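PDB 4QNY: mitogen activated protein kinase, putative from Leishmania donovani, which probably transfers the gamma-phosphate of ATP to serine or threonine residues of protein substrates, as a MAP-kinase family member. Local coordinates for residues A[105-117]-A[153-165]. Residues are numbered along the deposited sequence; the frame is centred on the assembly and turned at random.
Sequences MDIMETDLKQVLR and PANILVNTNCDLK. With MG (magnesium ion), chain C; ANP (phosphoaminophosphonic acid-adenylate ester), chain D.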
loop_
_atom_site.group_PDB
_atom_site.type_symbol
_atom_site.label_atom_id
_atom_site.label_comp_id
_atom_site.label_asym_id
_atom_site.label_seq_id
_atom_site.Cartn_x
_atom_site.Cartn_y
_atom_site.Cartn_z
ATOM N N MET A 105 12.348 -2.920 10.662
ATOM C CA MET A 105 11.967 -1.574 10.246
ATOM C C MET A 105 11.733 -0.653 11.439
ATOM O O MET A 105 11.620 -1.114 12.576
ATOM C CB MET A 105 10.701 -1.622 9.390
ATOM C CG MET A 105 10.733 -2.646 8.271
ATOM S SD MET A 105 9.073 -3.075 7.719
ATOM C CE MET A 105 8.420 -3.857 9.193
ATOM N N ASP A 106 11.659 0.648 11.172
ATOM C CA ASP A 106 11.266 1.616 12.190
ATOM C C ASP A 106 9.846 1.321 12.660
ATOM O O ASP A 106 9.038 0.775 11.910
ATOM C CB ASP A 106 11.359 3.045 11.653
ATOM C CG ASP A 106 12.789 3.489 11.416
ATOM O OD1 ASP A 106 13.650 3.212 12.277
ATOM O OD2 ASP A 106 13.051 4.119 10.369
ATOM N N ILE A 107 9.543 1.682 13.901
ATOM C CA ILE A 107 8.233 1.388 14.467
ATOM C C ILE A 107 7.276 2.573 14.314
ATOM O O ILE A 107 7.664 3.732 14.469
ATOM C CB ILE A 107 8.345 0.986 15.963
ATOM C CG1 ILE A 107 6.994 0.516 16.505
ATOM C CG2 ILE A 107 8.909 2.128 16.800
ATOM C CD1 ILE A 107 6.481 -0.743 15.846
ATOM N N MET A 108 6.028 2.268 13.974
ATOM C CA MET A 108 4.970 3.267 13.945
ATOM C C MET A 108 3.861 2.832 14.897
ATOM O O MET A 108 3.708 1.644 15.178
ATOM C CB MET A 108 4.435 3.460 12.525
ATOM C CG MET A 108 5.454 4.044 11.554
ATOM S SD MET A 108 5.859 5.770 11.900
ATOM C CE MET A 108 4.336 6.577 11.406
ATOM N N GLU A 109 3.094 3.796 15.395
ATOM C CA GLU A 109 2.104 3.526 16.434
ATOM C C GLU A 109 0.965 2.624 15.954
ATOM O O GLU A 109 0.565 1.699 16.659
ATOM C CB GLU A 109 1.544 4.844 16.974
ATOM C CG GLU A 109 2.583 5.695 17.693
ATOM C CD GLU A 109 2.030 7.020 18.181
ATOM O OE1 GLU A 109 0.791 7.157 18.259
ATOM O OE2 GLU A 109 2.835 7.925 18.486
ATOM N N THR A 110 0.453 2.891 14.757
ATOM C CA THR A 110 -0.655 2.115 14.204
ATOM C C THR A 110 -0.783 2.357 12.702
ATOM O O THR A 110 0.115 2.931 12.088
ATOM C CB THR A 110 -1.990 2.466 14.897
ATOM O OG1 THR A 110 -3.049 1.688 14.328
ATOM C CG2 THR A 110 -2.306 3.946 14.737
ATOM N N ASP A 111 -1.885 1.917 12.104
ATOM C CA ASP A 111 -2.144 2.257 10.709
ATOM C C ASP A 111 -3.586 2.733 10.516
ATOM O O ASP A 111 -4.390 2.704 11.448
ATOM C CB ASP A 111 -1.824 1.072 9.785
ATOM C CG ASP A 111 -2.681 -0.148 10.062
ATOM O OD1 ASP A 111 -3.921 -0.032 10.040
ATOM O OD2 ASP A 111 -2.123 -1.236 10.303
ATOM N N LEU A 112 -3.906 3.157 9.298
ATOM C CA LEU A 112 -5.179 3.822 9.023
ATOM C C LEU A 112 -6.414 2.914 9.072
ATOM O O LEU A 112 -7.499 3.385 9.396
ATOM C CB LEU A 112 -5.118 4.514 7.657
ATOM C CG LEU A 112 -4.467 5.900 7.623
ATOM C CD1 LEU A 112 -4.667 6.553 6.264
ATOM C CD2 LEU A 112 -5.023 6.781 8.733
ATOM N N LYS A 113 -6.263 1.635 8.735
ATOM C CA LYS A 113 -7.379 0.685 8.757
ATOM C C LYS A 113 -8.022 0.554 10.142
ATOM O O LYS A 113 -9.267 0.698 10.263
ATOM C CB LYS A 113 -6.912 -0.690 8.296
ATOM C CG LYS A 113 -7.981 -1.750 8.431
ATOM C CD LYS A 113 -7.544 -3.085 7.864
ATOM C CE LYS A 113 -8.683 -4.090 7.951
ATOM N NZ LYS A 113 -8.387 -5.329 7.186
ATOM N N GLN A 114 -7.192 0.112 11.119
ATOM C CA GLN A 114 -7.262 0.484 12.577
ATOM C C GLN A 114 -7.844 1.773 13.063
ATOM O O GLN A 114 -8.691 1.761 13.945
ATOM C CB GLN A 114 -5.865 0.465 13.186
ATOM C CG GLN A 114 -5.338 -0.742 14.178
ATOM C CD GLN A 114 -4.275 -1.590 13.462
ATOM O OE1 GLN A 114 -3.784 -1.013 12.521
ATOM N NE2 GLN A 114 -3.751 -2.710 14.060
ATOM N N VAL A 115 -7.266 2.877 12.599
ATOM C CA VAL A 115 -7.678 4.216 13.022
ATOM C C VAL A 115 -9.120 4.473 12.613
ATOM O O VAL A 115 -9.913 5.036 13.374
ATOM C CB VAL A 115 -6.763 5.326 12.417
ATOM C CG1 VAL A 115 -7.428 6.701 12.502
ATOM C CG2 VAL A 115 -5.407 5.356 13.110
ATOM N N LEU A 116 -9.447 4.045 11.398
ATOM C CA LEU A 116 -10.788 4.187 10.852
ATOM C C LEU A 116 -11.779 3.258 11.550
ATOM O O LEU A 116 -12.932 3.627 11.780
ATOM C CB LEU A 116 -10.772 3.907 9.349
ATOM C CG LEU A 116 -10.105 4.970 8.471
ATOM C CD1 LEU A 116 -9.800 4.415 7.088
ATOM C CD2 LEU A 116 -10.990 6.200 8.374
ATOM N N ARG A 117 -11.322 2.053 11.881
ATOM C CA ARG A 117 -12.165 1.054 12.534
ATOM C C ARG A 117 -12.564 1.488 13.943
ATOM O O ARG A 117 -13.668 1.196 14.404
ATOM C CB ARG A 117 -11.451 -0.303 12.574
ATOM C CG ARG A 117 -12.112 -1.338 13.477
ATOM C CD ARG A 117 -11.675 -2.753 13.124
ATOM N NE ARG A 117 -10.222 -2.893 13.080
ATOM C CZ ARG A 117 -9.497 -3.485 14.023
ATOM N NH1 ARG A 117 -8.177 -3.561 13.894
ATOM N NH2 ARG A 117 -10.091 -3.998 15.094
ATOM N N PRO A 153 -5.510 1.303 3.404
ATOM C CA PRO A 153 -5.371 1.846 4.763
ATOM C C PRO A 153 -4.438 1.031 5.656
ATOM O O PRO A 153 -3.715 1.608 6.470
ATOM C CB PRO A 153 -6.803 1.798 5.299
ATOM C CG PRO A 153 -7.649 1.955 4.092
ATOM C CD PRO A 153 -6.922 1.242 2.984
ATOM N N ALA A 154 -4.453 -0.289 5.501
ATOM C CA ALA A 154 -3.611 -1.168 6.308
ATOM C C ALA A 154 -2.132 -0.984 5.983
ATOM O O ALA A 154 -1.268 -1.249 6.818
ATOM C CB ALA A 154 -4.019 -2.622 6.110
ATOM N N ASN A 155 -1.845 -0.529 4.766
ATOM C CA ASN A 155 -0.469 -0.304 4.338
ATOM C C ASN A 155 -0.032 1.146 4.536
ATOM O O ASN A 155 0.974 1.583 3.979
ATOM C CB ASN A 155 -0.296 -0.712 2.873
ATOM C CG ASN A 155 -0.470 -2.205 2.663
ATOM O OD1 ASN A 155 -0.373 -2.988 3.606
ATOM N ND2 ASN A 155 -0.720 -2.607 1.420
ATOM N N ILE A 156 -0.795 1.883 5.337
ATOM C CA ILE A 156 -0.471 3.271 5.655
ATOM C C ILE A 156 -0.273 3.448 7.158
ATOM O O ILE A 156 -1.235 3.418 7.917
ATOM C CB ILE A 156 -1.577 4.234 5.180
ATOM C CG1 ILE A 156 -1.852 4.055 3.685
ATOM C CG2 ILE A 156 -1.194 5.667 5.488
ATOM C CD1 ILE A 156 -0.714 4.496 2.791
ATOM N N LEU A 157 0.973 3.647 7.580
ATOM C CA LEU A 157 1.302 3.719 9.004
ATOM C C LEU A 157 1.287 5.151 9.539
ATOM O O LEU A 157 1.811 6.065 8.904
ATOM C CB LEU A 157 2.670 3.084 9.257
ATOM C CG LEU A 157 2.819 1.613 8.860
ATOM C CD1 LEU A 157 4.264 1.161 9.000
ATOM C CD2 LEU A 157 1.897 0.735 9.692
ATOM N N VAL A 158 0.695 5.338 10.717
ATOM C CA VAL A 158 0.547 6.673 11.295
ATOM C C VAL A 158 0.827 6.719 12.797
ATOM O O VAL A 158 0.738 5.705 13.491
ATOM C CB VAL A 158 -0.874 7.234 11.056
ATOM C CG1 VAL A 158 -1.088 7.560 9.583
ATOM C CG2 VAL A 158 -1.925 6.254 11.555
ATOM N N ASN A 159 1.168 7.909 13.285
ATOM C CA ASN A 159 1.348 8.149 14.713
ATOM C C ASN A 159 0.301 9.123 15.242
ATOM O O ASN A 159 -0.548 9.602 14.488
ATOM C CB ASN A 159 2.749 8.695 15.001
ATOM C CG ASN A 159 3.844 7.697 14.688
ATOM O OD1 ASN A 159 3.629 6.487 14.740
ATOM N ND2 ASN A 159 5.028 8.201 14.365
ATOM N N THR A 160 0.366 9.419 16.536
ATOM C CA THR A 160 -0.530 10.397 17.145
ATOM C C THR A 160 -0.110 11.802 16.717
ATOM O O THR A 160 -0.889 12.753 16.795
ATOM C CB THR A 160 -0.531 10.287 18.684
ATOM O OG1 THR A 160 -0.634 8.911 19.066
ATOM C CG2 THR A 160 -1.701 11.058 19.282
ATOM N N ASN A 161 1.129 11.918 16.247
ATOM C CA ASN A 161 1.631 13.162 15.676
ATOM C C ASN A 161 1.087 13.386 14.269
ATOM O O ASN A 161 1.413 14.382 13.620
ATOM C CB ASN A 161 3.160 13.156 15.642
ATOM C CG ASN A 161 3.775 12.886 17.002
ATOM O OD1 ASN A 161 3.715 11.767 17.512
ATOM N ND2 ASN A 161 4.379 13.912 17.592
ATOM N N CYS A 162 0.270 12.439 13.810
ATOM C CA CYS A 162 -0.281 12.417 12.454
ATOM C C CYS A 162 0.808 12.278 11.391
ATOM O O CYS A 162 0.562 12.518 10.210
ATOM C CB CYS A 162 -1.126 13.665 12.184
ATOM S SG CYS A 162 -2.775 13.619 12.921
ATOM N N ASP A 163 2.006 11.884 11.813
ATOM C CA ASP A 163 3.073 11.561 10.872
ATOM C C ASP A 163 2.698 10.290 10.123
ATOM O O ASP A 163 2.125 9.370 10.702
ATOM C CB ASP A 163 4.412 11.387 11.594
ATOM C CG ASP A 163 4.940 12.690 12.168
ATOM O OD1 ASP A 163 4.528 13.766 11.687
ATOM O OD2 ASP A 163 5.770 12.635 13.098
ATOM N N LEU A 164 3.019 10.240 8.835
ATOM C CA LEU A 164 2.567 9.144 7.987
ATOM C C LEU A 164 3.727 8.453 7.277
ATOM O O LEU A 164 4.677 9.105 6.847
ATOM C CB LEU A 164 1.553 9.666 6.965
ATOM C CG LEU A 164 0.762 8.665 6.121
ATOM C CD1 LEU A 164 -0.645 9.190 5.896
ATOM C CD2 LEU A 164 1.448 8.406 4.788
ATOM N N LYS A 165 3.642 7.128 7.161
ATOM C CA LYS A 165 4.652 6.344 6.454
ATOM C C LYS A 165 4.023 5.196 5.664
ATOM O O LYS A 165 3.290 4.378 6.219
ATOM C CB LYS A 165 5.691 5.788 7.434
ATOM C CG LYS A 165 6.615 6.838 8.031
ATOM C CD LYS A 165 7.699 6.204 8.885
ATOM C CE LYS A 165 8.572 7.263 9.538
ATOM N NZ LYS A 165 9.624 6.657 10.401
HETATM MG MG MG C . 0.078 -4.929 4.166
HETATM P PG ANP D . 3.497 -8.668 2.565
HETATM O O1G ANP D . 4.014 -9.462 3.723
HETATM O O2G ANP D . 4.660 -7.762 2.003
HETATM O O3G ANP D . 3.028 -9.657 1.422
HETATM P PB ANP D . 1.811 -7.771 4.660
HETATM O O1B ANP D . 1.704 -9.196 5.097
HETATM O O2B ANP D . 0.437 -7.078 4.889
HETATM N N3B ANP D . 2.192 -7.685 3.024
HETATM P PA ANP D . 2.799 -5.548 5.986
HETATM O O1A ANP D . 1.684 -4.835 5.322
HETATM O O2A ANP D . 4.163 -4.903 5.725
HETATM O O3A ANP D . 2.925 -7.063 5.496
HETATM O "O5'" ANP D . 2.487 -5.602 7.539
HETATM C "C5'" ANP D . 1.210 -6.039 8.047
HETATM C "C4'" ANP D . 0.780 -5.113 9.159
HETATM O "O4'" ANP D . 1.840 -4.985 10.128
HETATM C "C3'" ANP D . 0.469 -3.683 8.740
HETATM O "O3'" ANP D . -0.862 -3.571 8.251
HETATM C "C2'" ANP D . 0.667 -2.914 10.047
HETATM O "O2'" ANP D . -0.500 -2.952 10.861
HETATM C "C1'" ANP D . 1.810 -3.694 10.711
HETATM N N9 ANP D . 3.120 -3.077 10.536
HETATM C C8 ANP D . 3.989 -3.263 9.496
HETATM N N7 ANP D . 5.104 -2.575 9.593
HETATM C C5 ANP D . 4.948 -1.886 10.786
HETATM C C6 ANP D . 5.786 -0.974 11.466
HETATM N N6 ANP D . 6.984 -0.590 11.021
HETATM N N1 ANP D . 5.336 -0.466 12.636
HETATM C C2 ANP D . 4.137 -0.845 13.085
HETATM N N3 ANP D . 3.265 -1.694 12.533
HETATM C C4 ANP D . 3.736 -2.180 11.380
HETATM O O HOH W 1 11.257 5.708 8.540
HETATM O O HOH W 2 -1.447 -5.453 3.011
HETATM O O HOH W 3 -1.204 -4.784 5.765
#
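D106 and K165 face each other through a water that donates to D106 OD2 and accepts from K165 NZ. Here the hinge of a protein kinase, the link between its two lobes, meets the catalytic loop and the hairpin 156-158/164-166. The hinge reads the adenine by backbone: D106 O accepts from ANP N6, and M108 N donates to ANP N1 (3.1 Å). M108 doubles back at chi2 and chi3 (-69° and -71°), laying SD across the K165 chain, 3.6 Å from CD, and bringing CE against the N159 amide, while its CB packs on L157 CB. L157 turns CD1 to the adenine, 3.6 Å from ANP C5, flooring the ring. E109 N gives N159 OD1 a nearly straight bond of 2.8 Å, directed almost down the C=O axis, and the E109 carboxylate reaches T160, the second residue of the type I turn 159-162. T110 pairs with V158 through two antiparallel backbone bonds, making strand 110-111 an edge of the three-stranded sheet. D111 sits at the N-cap of helix 112-117, weakly accepting from K113 N, while its OD2 lies doubtfully close to the ribose O2' of ANP. L112 N bonds I156 O (3.0 Å), and L112 splits its methyls, CD1 on I156 CG2 and CD2 against V158 CG1; I215 of helix 206-219 touches L112 and I156. K113 CB rests beside A154, whose O accepts from ribose O3'. Next in the chain, N155 joins D168 in binding the magnesium ion, its OD1 2.1 Å from the metal.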